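Local coordinates for protein amphinase-2 (Rana pipiens, PDB 2P7S) that cleaves RNA endonucleolytically, acting on polymeric RNA, poly(U), poly(C) and the dinucleotides CpA and UpA, and is cytotoxic to cultured carcinoma cells, at residues V21-C26 and T75-C79; N25-N31 and C85-Q89; K10-K14 and A34-D38; N67-T71 and K110-C114. One frame throughout, in Å; residues are numbered along the deposited sequence.

Overall arrangement
Four contacts sample how a small ribonuclease of the pancreatic family ties its loops, helices and C-terminus to one another and to a curved sheet. Contacts 1 and 2, with centres 9 Å apart, share N25 and C26 and fasten helix 26-29, with the loop before it, to neighbouring strands 74-83 and 86-101. Contact 3, about 14 Å from contact 2 centre to centre, holds the loop after that helix against helix 6-15. Contact 4, its centre about 24 Å from that of contact 2, joins strand 65-69 to the C-terminal tail; L76 and T111 link it to contact 1. Every pair interlaces along the sequence except contacts 3 and 4, which are in series, so distant sequence parts are locked together.

Contact 1: residues V21-C26 and T75-C79; sequences VADFNC and TLTTC. With NAG (2-acetamido-2-deoxy-beta-D-glucopyranose), chain B.
A covalent bond dominates the meeting of C26 with C79: C26 SG and C79 SG are 2.0 Å apart, and the C-S-S-C torsion of -84° is close to the perpendicular geometry a relaxed disulfide prefers. In each half SG lies anti to its own carbonyl carbon and beside its backbone N (chi1 -73° in C26, -59° in C79); both CB atoms point toward the opposite segment, and each SG is directed at the other.

C79 SG also meets the F24 ring. It sits in the ring plane, at the edge, with 3.8 Å between C79 SG and F24 CE2, so this is an edge-on sulfur-aromatic contact. The disulfide is one of four in this pancreatic-type ribonuclease, and it pins the segment leading into helix 26-29 to the central strand 74-83, which in turn pairs with strands 45-49 and 86-101.

Apolar packing fills in along the strand. T77 presents its methyl, CG2 anti to the backbone N, obliquely to F24, with 3.7 Å between T77 CG2 and F24 CD2; its hydroxyl OG1 instead bonds to H49. F24 also meets the ring of F47.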
loop_
_atom_site.group_PDB
_atom_site.type_symbol
_atom_site.label_atom_id
_atom_site.label_comp_id
_atom_site.label_asym_id
_atom_site.label_seq_id
_atom_site.Cartn_x
_atom_site.Cartn_y
_atom_site.Cartn_z
ATOM N N VAL A 21 3.697 -12.886 -2.414
ATOM C CA VAL A 21 2.267 -13.047 -2.167
ATOM C C VAL A 21 2.004 -14.292 -1.315
ATOM O O VAL A 21 1.135 -14.297 -0.444
ATOM C CB VAL A 21 1.507 -13.188 -3.500
ATOM C CG1 VAL A 21 0.051 -13.518 -3.249
ATOM C CG2 VAL A 21 1.633 -11.902 -4.294
ATOM N N ALA A 22 2.775 -15.343 -1.566
ATOM C CA ALA A 22 2.619 -16.596 -0.834
ATOM C C ALA A 22 3.120 -16.529 0.607
ATOM O O ALA A 22 2.527 -17.128 1.506
ATOM C CB ALA A 22 3.337 -17.702 -1.578
ATOM N N ASP A 23 4.214 -15.808 0.832
ATOM C CA ASP A 23 4.769 -15.697 2.175
ATOM C C ASP A 23 4.094 -14.629 3.014
ATOM O O ASP A 23 4.286 -14.581 4.227
ATOM C CB ASP A 23 6.269 -15.389 2.126
ATOM C CG ASP A 23 7.086 -16.560 1.638
ATOM O OD1 ASP A 23 6.686 -17.710 1.919
ATOM O OD2 ASP A 23 8.130 -16.327 0.988
ATOM N N PHE A 24 3.315 -13.766 2.370
ATOM C CA PHE A 24 2.654 -12.702 3.102
ATOM C C PHE A 24 1.511 -13.255 3.935
ATOM O O PHE A 24 0.739 -14.096 3.474
ATOM C CB PHE A 24 2.115 -11.631 2.148
ATOM C CG PHE A 24 1.760 -10.346 2.838
ATOM C CD1 PHE A 24 2.744 -9.410 3.141
ATOM C CD2 PHE A 24 0.450 -10.098 3.239
ATOM C CE1 PHE A 24 2.431 -8.237 3.840
ATOM C CE2 PHE A 24 0.126 -8.939 3.937
ATOM C CZ PHE A 24 1.116 -8.005 4.239
ATOM N N ASN A 25 1.405 -12.768 5.166
ATOM C CA ASN A 25 0.351 -13.210 6.065
ATOM C C ASN A 25 -0.281 -12.008 6.734
ATOM O O ASN A 25 0.342 -11.346 7.568
ATOM C CB ASN A 25 0.914 -14.149 7.137
ATOM C CG ASN A 25 -0.176 -14.785 7.981
ATOM O OD1 ASN A 25 -1.171 -14.145 8.308
ATOM N ND2 ASN A 25 0.016 -16.044 8.351
ATOM N N CYS A 26 -1.522 -11.721 6.364
ATOM C CA CYS A 26 -2.235 -10.594 6.944
ATOM C C CYS A 26 -2.274 -10.635 8.471
ATOM O O CYS A 26 -2.097 -9.612 9.133
ATOM C CB CYS A 26 -3.669 -10.554 6.418
ATOM S SG CYS A 26 -3.837 -10.001 4.689
ATOM N N THR A 75 1.215 -6.224 -8.085
ATOM C CA THR A 75 0.642 -7.376 -7.393
ATOM C C THR A 75 0.214 -6.809 -6.043
ATOM O O THR A 75 1.042 -6.259 -5.311
ATOM C CB THR A 75 1.691 -8.476 -7.177
ATOM O OG1 THR A 75 2.211 -8.887 -8.445
ATOM C CG2 THR A 75 1.070 -9.675 -6.475
ATOM N N LEU A 76 -1.070 -6.950 -5.716
ATOM C CA LEU A 76 -1.624 -6.390 -4.486
ATOM C C LEU A 76 -2.325 -7.352 -3.538
ATOM O O LEU A 76 -3.178 -8.130 -3.959
ATOM C CB LEU A 76 -2.632 -5.308 -4.848
ATOM C CG LEU A 76 -2.185 -4.218 -5.815
ATOM C CD1 LEU A 76 -3.416 -3.515 -6.365
ATOM C CD2 LEU A 76 -1.265 -3.241 -5.102
ATOM N N THR A 77 -1.973 -7.276 -2.257
ATOM C CA THR A 77 -2.614 -8.094 -1.239
ATOM C C THR A 77 -3.452 -7.172 -0.365
ATOM O O THR A 77 -2.951 -6.196 0.193
ATOM C CB THR A 77 -1.597 -8.813 -0.347
ATOM O OG1 THR A 77 -0.932 -9.822 -1.108
ATOM C CG2 THR A 77 -2.291 -9.454 0.850
ATOM N N THR A 78 -4.737 -7.471 -0.259
ATOM C CA THR A 78 -5.610 -6.658 0.563
ATOM C C THR A 78 -6.038 -7.474 1.779
ATOM O O THR A 78 -6.499 -8.602 1.640
ATOM C CB THR A 78 -6.856 -6.200 -0.246
ATOM O OG1 THR A 78 -6.440 -5.303 -1.283
ATOM C CG2 THR A 78 -7.853 -5.491 0.656
ATOM N N CYS A 79 -5.832 -6.909 2.965
ATOM C CA CYS A 79 -6.218 -7.555 4.220
ATOM C C CYS A 79 -7.497 -6.868 4.691
ATOM O O CYS A 79 -7.522 -5.643 4.837
ATOM C CB CYS A 79 -5.138 -7.353 5.275
ATOM S SG CYS A 79 -3.504 -7.996 4.803
HETATM C C1 NAG B . -5.533 -15.466 9.078
HETATM C C2 NAG B . -5.152 -16.660 8.193
HETATM C C3 NAG B . -6.380 -17.128 7.407
HETATM C C4 NAG B . -7.498 -17.466 8.390
HETATM C C5 NAG B . -7.813 -16.218 9.225
HETATM C C6 NAG B . -8.922 -16.434 10.248
HETATM C C7 NAG B . -3.119 -17.131 6.984
HETATM C C8 NAG B . -2.067 -16.660 5.994
HETATM N N2 NAG B . -4.093 -16.276 7.279
HETATM O O3 NAG B . -6.054 -18.267 6.624
HETATM O O4 NAG B . -8.669 -17.899 7.670
HETATM O O5 NAG B . -6.631 -15.803 9.948
HETATM O O6 NAG B . -8.558 -17.423 11.199
HETATM O O7 NAG B . -3.045 -18.262 7.469
#

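Contact 2: residues N25-N31 and C85-Q89; sequences NCNRTMN and CKYSQ. With NAG (2-acetamido-2-deoxy-beta-D-glucopyranose), chain B.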
loop_
_atom_site.group_PDB
_atom_site.type_symbol
_atom_site.label_atom_id
_atom_site.label_comp_id
_atom_site.label_asym_id
_atom_site.label_seq_id
_atom_site.Cartn_x
_atom_site.Cartn_y
_atom_site.Cartn_z
ATOM N N ASN A 25 1.405 -12.768 5.166
ATOM C CA ASN A 25 0.351 -13.210 6.065
ATOM C C ASN A 25 -0.281 -12.008 6.734
ATOM O O ASN A 25 0.342 -11.346 7.568
ATOM C CB ASN A 25 0.914 -14.149 7.137
ATOM C CG ASN A 25 -0.176 -14.785 7.981
ATOM O OD1 ASN A 25 -1.171 -14.145 8.308
ATOM N ND2 ASN A 25 0.016 -16.044 8.351
ATOM N N CYS A 26 -1.522 -11.721 6.364
ATOM C CA CYS A 26 -2.235 -10.594 6.944
ATOM C C CYS A 26 -2.274 -10.635 8.471
ATOM O O CYS A 26 -2.097 -9.612 9.133
ATOM C CB CYS A 26 -3.669 -10.554 6.418
ATOM S SG CYS A 26 -3.837 -10.001 4.689
ATOM N N ASN A 27 -2.523 -11.812 9.034
ATOM C CA ASN A 27 -2.605 -11.931 10.487
ATOM C C ASN A 27 -1.322 -11.524 11.180
ATOM O O ASN A 27 -1.345 -11.058 12.318
ATOM C CB ASN A 27 -2.991 -13.356 10.878
ATOM C CG ASN A 27 -4.289 -13.776 10.257
ATOM O OD1 ASN A 27 -5.208 -12.961 10.144
ATOM N ND2 ASN A 27 -4.381 -15.037 9.848
ATOM N N ARG A 28 -0.206 -11.688 10.482
ATOM C CA ARG A 28 1.098 -11.324 11.021
ATOM C C ARG A 28 1.393 -9.831 10.862
ATOM O O ARG A 28 1.620 -9.122 11.838
ATOM C CB ARG A 28 2.202 -12.116 10.309
ATOM C CG ARG A 28 3.618 -11.686 10.690
ATOM C CD ARG A 28 4.652 -12.120 9.649
ATOM N NE ARG A 28 4.774 -13.574 9.525
ATOM C CZ ARG A 28 4.717 -14.237 8.370
ATOM N NH1 ARG A 28 4.536 -13.582 7.230
ATOM N NH2 ARG A 28 4.852 -15.557 8.347
ATOM N N THR A 29 1.371 -9.361 9.620
ATOM C CA THR A 29 1.703 -7.977 9.314
ATOM C C THR A 29 0.708 -6.911 9.772
ATOM O O THR A 29 1.121 -5.834 10.207
ATOM C CB THR A 29 1.984 -7.830 7.808
ATOM O OG1 THR A 29 2.924 -8.838 7.414
ATOM C CG2 THR A 29 2.571 -6.461 7.503
ATOM N N MET A 30 -0.590 -7.194 9.681
ATOM C CA MET A 30 -1.587 -6.225 10.141
ATOM C C MET A 30 -1.435 -6.022 11.651
ATOM O O MET A 30 -1.914 -5.034 12.211
ATOM C CB MET A 30 -3.011 -6.710 9.834
ATOM C CG MET A 30 -3.420 -6.647 8.361
ATOM S SD MET A 30 -3.309 -4.985 7.633
ATOM C CE MET A 30 -4.769 -4.193 8.311
ATOM N N ASN A 31 -0.771 -6.967 12.311
ATOM C CA ASN A 31 -0.568 -6.875 13.754
ATOM C C ASN A 31 0.902 -6.698 14.112
ATOM O O ASN A 31 1.305 -6.891 15.262
ATOM C CB ASN A 31 -1.126 -8.124 14.441
ATOM C CG ASN A 31 -2.623 -8.245 14.281
ATOM O OD1 ASN A 31 -3.373 -7.379 14.729
ATOM N ND2 ASN A 31 -3.071 -9.316 13.625
ATOM N N CYS A 85 -8.966 -9.498 15.084
ATOM C CA CYS A 85 -7.692 -9.236 14.414
ATOM C C CYS A 85 -7.148 -10.326 13.492
ATOM O O CYS A 85 -5.948 -10.383 13.233
ATOM C CB CYS A 85 -6.632 -8.842 15.444
ATOM S SG CYS A 85 -7.196 -7.504 16.548
ATOM N N LYS A 86 -8.033 -11.189 13.004
ATOM C CA LYS A 86 -7.667 -12.244 12.060
ATOM C C LYS A 86 -8.407 -11.834 10.783
ATOM O O LYS A 86 -9.606 -11.548 10.814
ATOM C CB LYS A 86 -8.129 -13.610 12.565
ATOM C CG LYS A 86 -7.370 -14.099 13.798
ATOM C CD LYS A 86 -5.926 -14.440 13.451
ATOM C CE LYS A 86 -5.206 -15.105 14.618
ATOM N NZ LYS A 86 -4.993 -14.179 15.770
ATOM N N TYR A 87 -7.694 -11.824 9.662
ATOM C CA TYR A 87 -8.253 -11.340 8.402
ATOM C C TYR A 87 -8.530 -12.272 7.235
ATOM O O TYR A 87 -8.024 -13.389 7.166
ATOM C CB TYR A 87 -7.338 -10.254 7.837
ATOM C CG TYR A 87 -7.030 -9.097 8.751
ATOM C CD1 TYR A 87 -6.248 -9.266 9.895
ATOM C CD2 TYR A 87 -7.501 -7.820 8.453
ATOM C CE1 TYR A 87 -5.945 -8.178 10.721
ATOM C CE2 TYR A 87 -7.206 -6.738 9.262
ATOM C CZ TYR A 87 -6.430 -6.917 10.391
ATOM O OH TYR A 87 -6.146 -5.827 11.176
ATOM N N SER A 88 -9.329 -11.751 6.300
ATOM C CA SER A 88 -9.620 -12.419 5.044
ATOM C C SER A 88 -8.528 -11.807 4.163
ATOM O O SER A 88 -8.196 -10.626 4.315
ATOM C CB SER A 88 -11.000 -12.035 4.501
ATOM O OG SER A 88 -12.021 -12.725 5.202
ATOM N N GLN A 89 -7.976 -12.600 3.257
ATOM C CA GLN A 89 -6.886 -12.148 2.401
ATOM C C GLN A 89 -7.202 -12.388 0.933
ATOM O O GLN A 89 -7.666 -13.467 0.556
ATOM C CB GLN A 89 -5.612 -12.908 2.790
ATOM C CG GLN A 89 -4.362 -12.594 1.988
ATOM C CD GLN A 89 -3.109 -13.212 2.609
ATOM O OE1 GLN A 89 -3.046 -13.421 3.821
ATOM N NE2 GLN A 89 -2.102 -13.478 1.784
HETATM C C1 NAG B . -5.533 -15.466 9.078
HETATM C C2 NAG B . -5.152 -16.660 8.193
HETATM C C3 NAG B . -6.380 -17.128 7.407
HETATM C C4 NAG B . -7.498 -17.466 8.390
HETATM C C5 NAG B . -7.813 -16.218 9.225
HETATM C C6 NAG B . -8.922 -16.434 10.248
HETATM C C7 NAG B . -3.119 -17.131 6.984
HETATM C C8 NAG B . -2.067 -16.660 5.994
HETATM N N2 NAG B . -4.093 -16.276 7.279
HETATM O O3 NAG B . -6.054 -18.267 6.624
HETATM O O4 NAG B . -8.669 -17.899 7.670
HETATM O O5 NAG B . -6.631 -15.803 9.948
HETATM O O6 NAG B . -8.558 -17.423 11.199
HETATM O O7 NAG B . -3.045 -18.262 7.469
#
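N31 reaches the backbone of C85 with its amide: ND2 donates to C85 O at 3.1 Å, in the carbonyl plane. The same N31 ND2 bonds at 2.8 Å to N27 O, and both acceptors lie near the plane of the N31 amide, so its rotation is fixed from two sides. C85 itself is tied by disulfide to C41.

K86 follows, its bent chain bringing CD to within 3.6 Å of N27 CG, while its CB lies near the sugar.

At Y87 the backbone N donates to N27 OD1 at 2.8 Å, almost straight in line with the side-chain carbonyl. N27 ND2 carries the glycan, so the amide is held by protein at its oxygen and joined to sugar at its nitrogen. M30, bent at chi2 (-58°) and chi3 (-76°), lays CG over one face of the Y87 ring, 3.8 Å from the centroid, in a CH-pi contact, with SD obliquely placed as a Met-aromatic partner. The hydroxyl of Y87 bonds to K42 O.

Q89, extended beyond CG, turns OE1 toward C26 N in a weak 3.4 Å bond and passes beside C26 SG. N25 caps the helix start, OD1 accepting weakly from N27 N and R28 N. Together these form an N-capped helix docked on strand 86-101, carrying an N-linked glycosylation site at its first turn.

Contact 3: residues K10-K14 and A34-D38; sequences KFKTK and AYTPD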
loop_
_atom_site.group_PDB
_atom_site.type_symbol
_atom_site.label_atom_id
_atom_site.label_comp_id
_atom_site.label_asym_id
_atom_site.label_seq_id
_atom_site.Cartn_x
_atom_site.Cartn_y
_atom_site.Cartn_z
ATOM N N LYS A 10 6.284 6.824 5.786
ATOM C CA LYS A 10 5.103 6.211 6.375
ATOM C C LYS A 10 4.361 5.386 5.322
ATOM O O LYS A 10 3.875 4.293 5.621
ATOM C CB LYS A 10 4.170 7.282 6.944
ATOM C CG LYS A 10 2.983 6.718 7.708
ATOM C CD LYS A 10 2.030 7.819 8.131
ATOM C CE LYS A 10 0.820 7.254 8.851
ATOM N NZ LYS A 10 -0.164 8.318 9.201
ATOM N N PHE A 11 4.279 5.908 4.098
ATOM C CA PHE A 11 3.601 5.200 3.013
ATOM C C PHE A 11 4.306 3.878 2.708
ATOM O O PHE A 11 3.650 2.846 2.558
ATOM C CB PHE A 11 3.566 6.051 1.738
ATOM C CG PHE A 11 2.889 5.374 0.573
ATOM C CD1 PHE A 11 1.564 5.652 0.260
ATOM C CD2 PHE A 11 3.580 4.451 -0.207
ATOM C CE1 PHE A 11 0.931 5.018 -0.823
ATOM C CE2 PHE A 11 2.961 3.815 -1.284
ATOM C CZ PHE A 11 1.633 4.098 -1.592
ATOM N N LYS A 12 5.636 3.914 2.601
ATOM C CA LYS A 12 6.412 2.704 2.310
ATOM C C LYS A 12 6.211 1.647 3.391
ATOM O O LYS A 12 6.022 0.466 3.099
ATOM C CB LYS A 12 7.913 3.016 2.217
ATOM C CG LYS A 12 8.359 3.701 0.933
ATOM C CD LYS A 12 9.886 3.828 0.875
ATOM C CE LYS A 12 10.409 4.772 1.948
ATOM N NZ LYS A 12 11.904 4.857 1.950
ATOM N N THR A 13 6.268 2.087 4.642
ATOM C CA THR A 13 6.122 1.192 5.782
ATOM C C THR A 13 4.741 0.545 5.806
ATOM O O THR A 13 4.611 -0.664 5.980
ATOM C CB THR A 13 6.349 1.958 7.121
ATOM O OG1 THR A 13 7.712 2.403 7.197
ATOM C CG2 THR A 13 6.060 1.054 8.317
ATOM N N LYS A 14 3.717 1.362 5.607
ATOM C CA LYS A 14 2.350 0.885 5.634
ATOM C C LYS A 14 1.871 0.124 4.394
ATOM O O LYS A 14 1.043 -0.777 4.513
ATOM C CB LYS A 14 1.404 2.064 5.888
ATOM C CG LYS A 14 -0.037 1.647 6.140
ATOM C CD LYS A 14 -0.922 2.828 6.524
ATOM C CE LYS A 14 -2.305 2.340 6.925
ATOM N NZ LYS A 14 -3.225 3.463 7.222
ATOM N N ALA A 34 5.900 -3.033 13.370
ATOM C CA ALA A 34 6.930 -2.551 12.456
ATOM C C ALA A 34 6.330 -2.014 11.156
ATOM O O ALA A 34 6.958 -1.215 10.456
ATOM C CB ALA A 34 7.911 -3.667 12.138
ATOM N N TYR A 35 5.114 -2.445 10.839
ATOM C CA TYR A 35 4.474 -2.018 9.602
ATOM C C TYR A 35 3.102 -1.383 9.786
ATOM O O TYR A 35 2.358 -1.210 8.821
ATOM C CB TYR A 35 4.361 -3.213 8.651
ATOM C CG TYR A 35 5.690 -3.872 8.351
ATOM C CD1 TYR A 35 6.009 -5.126 8.876
ATOM C CD2 TYR A 35 6.634 -3.238 7.543
ATOM C CE1 TYR A 35 7.230 -5.731 8.599
ATOM C CE2 TYR A 35 7.858 -3.833 7.259
ATOM C CZ TYR A 35 8.150 -5.079 7.788
ATOM O OH TYR A 35 9.361 -5.670 7.492
ATOM N N THR A 36 2.768 -1.016 11.017
ATOM C CA THR A 36 1.461 -0.432 11.283
ATOM C C THR A 36 1.514 0.927 11.964
ATOM O O THR A 36 1.168 1.055 13.140
ATOM C CB THR A 36 0.603 -1.391 12.129
ATOM O OG1 THR A 36 1.366 -1.857 13.252
ATOM C CG2 THR A 36 0.163 -2.578 11.290
ATOM N N PRO A 37 1.933 1.966 11.216
ATOM C CA PRO A 37 2.053 3.350 11.690
ATOM C C PRO A 37 0.761 3.890 12.296
ATOM O O PRO A 37 0.788 4.580 13.314
ATOM C CB PRO A 37 2.448 4.114 10.425
ATOM C CG PRO A 37 3.226 3.104 9.652
ATOM C CD PRO A 37 2.369 1.865 9.812
ATOM N N ASP A 38 -0.369 3.580 11.669
ATOM C CA ASP A 38 -1.652 4.058 12.169
ATOM C C ASP A 38 -2.271 3.135 13.222
ATOM O O ASP A 38 -3.426 3.316 13.607
ATOM C CB ASP A 38 -2.625 4.267 11.002
ATOM C CG ASP A 38 -2.163 5.363 10.048
ATOM O OD1 ASP A 38 -1.911 6.494 10.516
ATOM O OD2 ASP A 38 -2.050 5.099 8.833
HETATM O O HOH W 1 0.076 -1.717 7.349
#
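K10 and K14, one turn apart on helix 6-15, both reach D38, making a salt-bridge network between the N-terminal helix of this pancreatic-type ribonuclease and the loop that follows helix 26-29. The two lysines share one conformation: CG is anti to the backbone N (chi1 -174° in K10, -171° in K14), and every later torsion is extended, so each ammonium stands at full length from the helix. They divide the carboxylate. K10 NZ meets D38 OD1 at 2.8 Å on the syn side, whereas K14 NZ meets D38 OD2 at 2.6 Å on the anti side. The paired positive charges would probably stabilise D38 as an anion; K14 NZ is also hydrogen-bonded to a glycerol, probably from the crystallisation liquor.

Nearer the helix, P37 lies between the lysine stems, its CB 3.8 Å from K10 CG and its CD 4.0 Å from K14 CB. T13 CG2 lies against A34 O and touches P37 CG at 3.7 Å, while T13 OG1 bonds back to E9 O. The Y35 ring comes edge-on to the carbonyl of T13. A water bridges the two backbones, donating to K14 O at 3.1 Å and to Y35 O at 2.8 Å.

Contact 4: residues N67-T71 and K110-C114; sequences NKSST and KTGKC. With ACT (acetate ion), chain C.
The C-terminal tail of the ribonuclease, running on from strand 104-111, is held to the end of strand 65-69 by two polar contacts, with S69 meeting C114 and S70 meeting K113. S69 OG, beside its own backbone N, accepts from C114 N at 2.8 Å, and the N-H...O angle of 172° makes this a nearly straight bond. S69 OG also lies 3.4 Å from C114 CB, so the serine is tucked against the final residue.

C114 SG packs against the strand backbone, 3.6 Å from K68 C and 4.0 Å from N67 CB, on its way to a disulfide with C97. N67 turns its OD1 to T99.

K113 bends at chi2 (-74°), which brings its chain alongside S69, K113 CD lying 3.8 Å from S69 CB, and carries NZ to the carbonyl of S70. That bond, K113 NZ to S70 O, is 3.1 Å long, with the ammonium tilted 24° from the carbonyl plane; the lysine also makes a cation-pi contact with F95. At the other end of the segment, T111 N donates to O of an acetate ion, probably from the crystallisation liquor, at 3.0 Å; the ion also bonds T46 OG1.

While S69 and S70 hold the tail to strand 65-69, the C97-C114 bridge fastens it to strand 86-101, a C-terminal disulfide characteristic of the amphibian members of the pancreatic ribonuclease family.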
loop_
_atom_site.group_PDB
_atom_site.type_symbol
_atom_site.label_atom_id
_atom_site.label_comp_id
_atom_site.label_asym_id
_atom_site.label_seq_id
_atom_site.Cartn_x
_atom_site.Cartn_y
_atom_site.Cartn_z
ATOM N N ASN A 67 -4.145 13.254 -6.652
ATOM C CA ASN A 67 -4.266 11.813 -6.837
ATOM C C ASN A 67 -3.786 11.450 -8.233
ATOM O O ASN A 67 -4.076 12.159 -9.197
ATOM C CB ASN A 67 -5.721 11.359 -6.664
ATOM C CG ASN A 67 -6.172 11.393 -5.221
ATOM O OD1 ASN A 67 -5.398 11.735 -4.324
ATOM N ND2 ASN A 67 -7.429 11.030 -4.985
ATOM N N LYS A 68 -3.050 10.348 -8.334
ATOM C CA LYS A 68 -2.526 9.879 -9.613
ATOM C C LYS A 68 -2.739 8.377 -9.792
ATOM O O LYS A 68 -2.570 7.606 -8.849
ATOM C CB LYS A 68 -1.022 10.170 -9.709
ATOM C CG LYS A 68 -0.646 11.648 -9.743
ATOM C CD LYS A 68 -1.113 12.304 -11.036
ATOM C CE LYS A 68 -0.606 13.739 -11.145
ATOM N NZ LYS A 68 -1.009 14.371 -12.436
ATOM N N SER A 69 -3.107 7.969 -11.004
ATOM C CA SER A 69 -3.299 6.552 -11.317
ATOM C C SER A 69 -1.966 6.032 -11.848
ATOM O O SER A 69 -1.286 6.733 -12.594
ATOM C CB SER A 69 -4.368 6.361 -12.406
ATOM O OG SER A 69 -5.660 6.729 -11.956
ATOM N N SER A 70 -1.585 4.819 -11.463
ATOM C CA SER A 70 -0.334 4.250 -11.948
ATOM C C SER A 70 -0.554 3.781 -13.383
ATOM O O SER A 70 -1.652 3.369 -13.745
ATOM C CB SER A 70 0.100 3.067 -11.076
ATOM O OG SER A 70 -0.829 2.001 -11.162
ATOM N N THR A 71 0.490 3.851 -14.199
ATOM C CA THR A 71 0.382 3.431 -15.586
ATOM C C THR A 71 0.712 1.951 -15.717
ATOM O O THR A 71 0.446 1.329 -16.745
ATOM C CB THR A 71 1.313 4.269 -16.493
ATOM O OG1 THR A 71 2.649 4.246 -15.975
ATOM C CG2 THR A 71 0.824 5.708 -16.557
ATOM N N LYS A 110 -7.050 3.811 -3.483
ATOM C CA LYS A 110 -7.779 2.599 -3.837
ATOM C C LYS A 110 -7.032 1.774 -4.867
ATOM O O LYS A 110 -6.079 2.245 -5.485
ATOM C CB LYS A 110 -9.151 2.955 -4.414
ATOM C CG LYS A 110 -9.074 3.749 -5.711
ATOM C CD LYS A 110 -10.450 4.060 -6.292
ATOM C CE LYS A 110 -11.105 2.824 -6.897
ATOM N NZ LYS A 110 -12.372 3.162 -7.614
ATOM N N THR A 111 -7.478 0.534 -5.038
ATOM C CA THR A 111 -6.897 -0.366 -6.022
ATOM C C THR A 111 -7.583 -0.009 -7.343
ATOM O O THR A 111 -8.767 0.330 -7.358
ATOM C CB THR A 111 -7.176 -1.847 -5.656
ATOM O OG1 THR A 111 -6.455 -2.193 -4.464
ATOM C CG2 THR A 111 -6.746 -2.762 -6.777
ATOM N N GLY A 112 -6.838 -0.073 -8.442
ATOM C CA GLY A 112 -7.390 0.274 -9.741
ATOM C C GLY A 112 -7.173 1.751 -10.051
ATOM O O GLY A 112 -6.595 2.486 -9.245
ATOM N N LYS A 113 -7.631 2.182 -11.223
ATOM C CA LYS A 113 -7.508 3.576 -11.650
ATOM C C LYS A 113 -8.314 4.479 -10.725
ATOM O O LYS A 113 -9.335 4.058 -10.178
ATOM C CB LYS A 113 -8.044 3.739 -13.074
ATOM C CG LYS A 113 -7.297 2.954 -14.131
ATOM C CD LYS A 113 -5.954 3.587 -14.415
ATOM C CE LYS A 113 -5.258 2.902 -15.570
ATOM N NZ LYS A 113 -3.925 3.509 -15.811
ATOM N N CYS A 114 -7.863 5.718 -10.555
ATOM C CA CYS A 114 -8.576 6.658 -9.697
ATOM C C CYS A 114 -9.973 6.911 -10.254
ATOM O O CYS A 114 -10.165 6.707 -11.470
ATOM C CB CYS A 114 -7.836 7.996 -9.616
ATOM S SG CYS A 114 -6.208 7.986 -8.799
ATOM O OXT CYS A 114 -10.848 7.337 -9.473
HETATM C C ACT C . -8.740 -1.249 -1.832
HETATM O O ACT C . -9.133 -0.581 -2.817
HETATM O OXT ACT C . -7.702 -1.026 -1.050
HETATM C CH3 ACT C . -9.564 -2.479 -1.486
#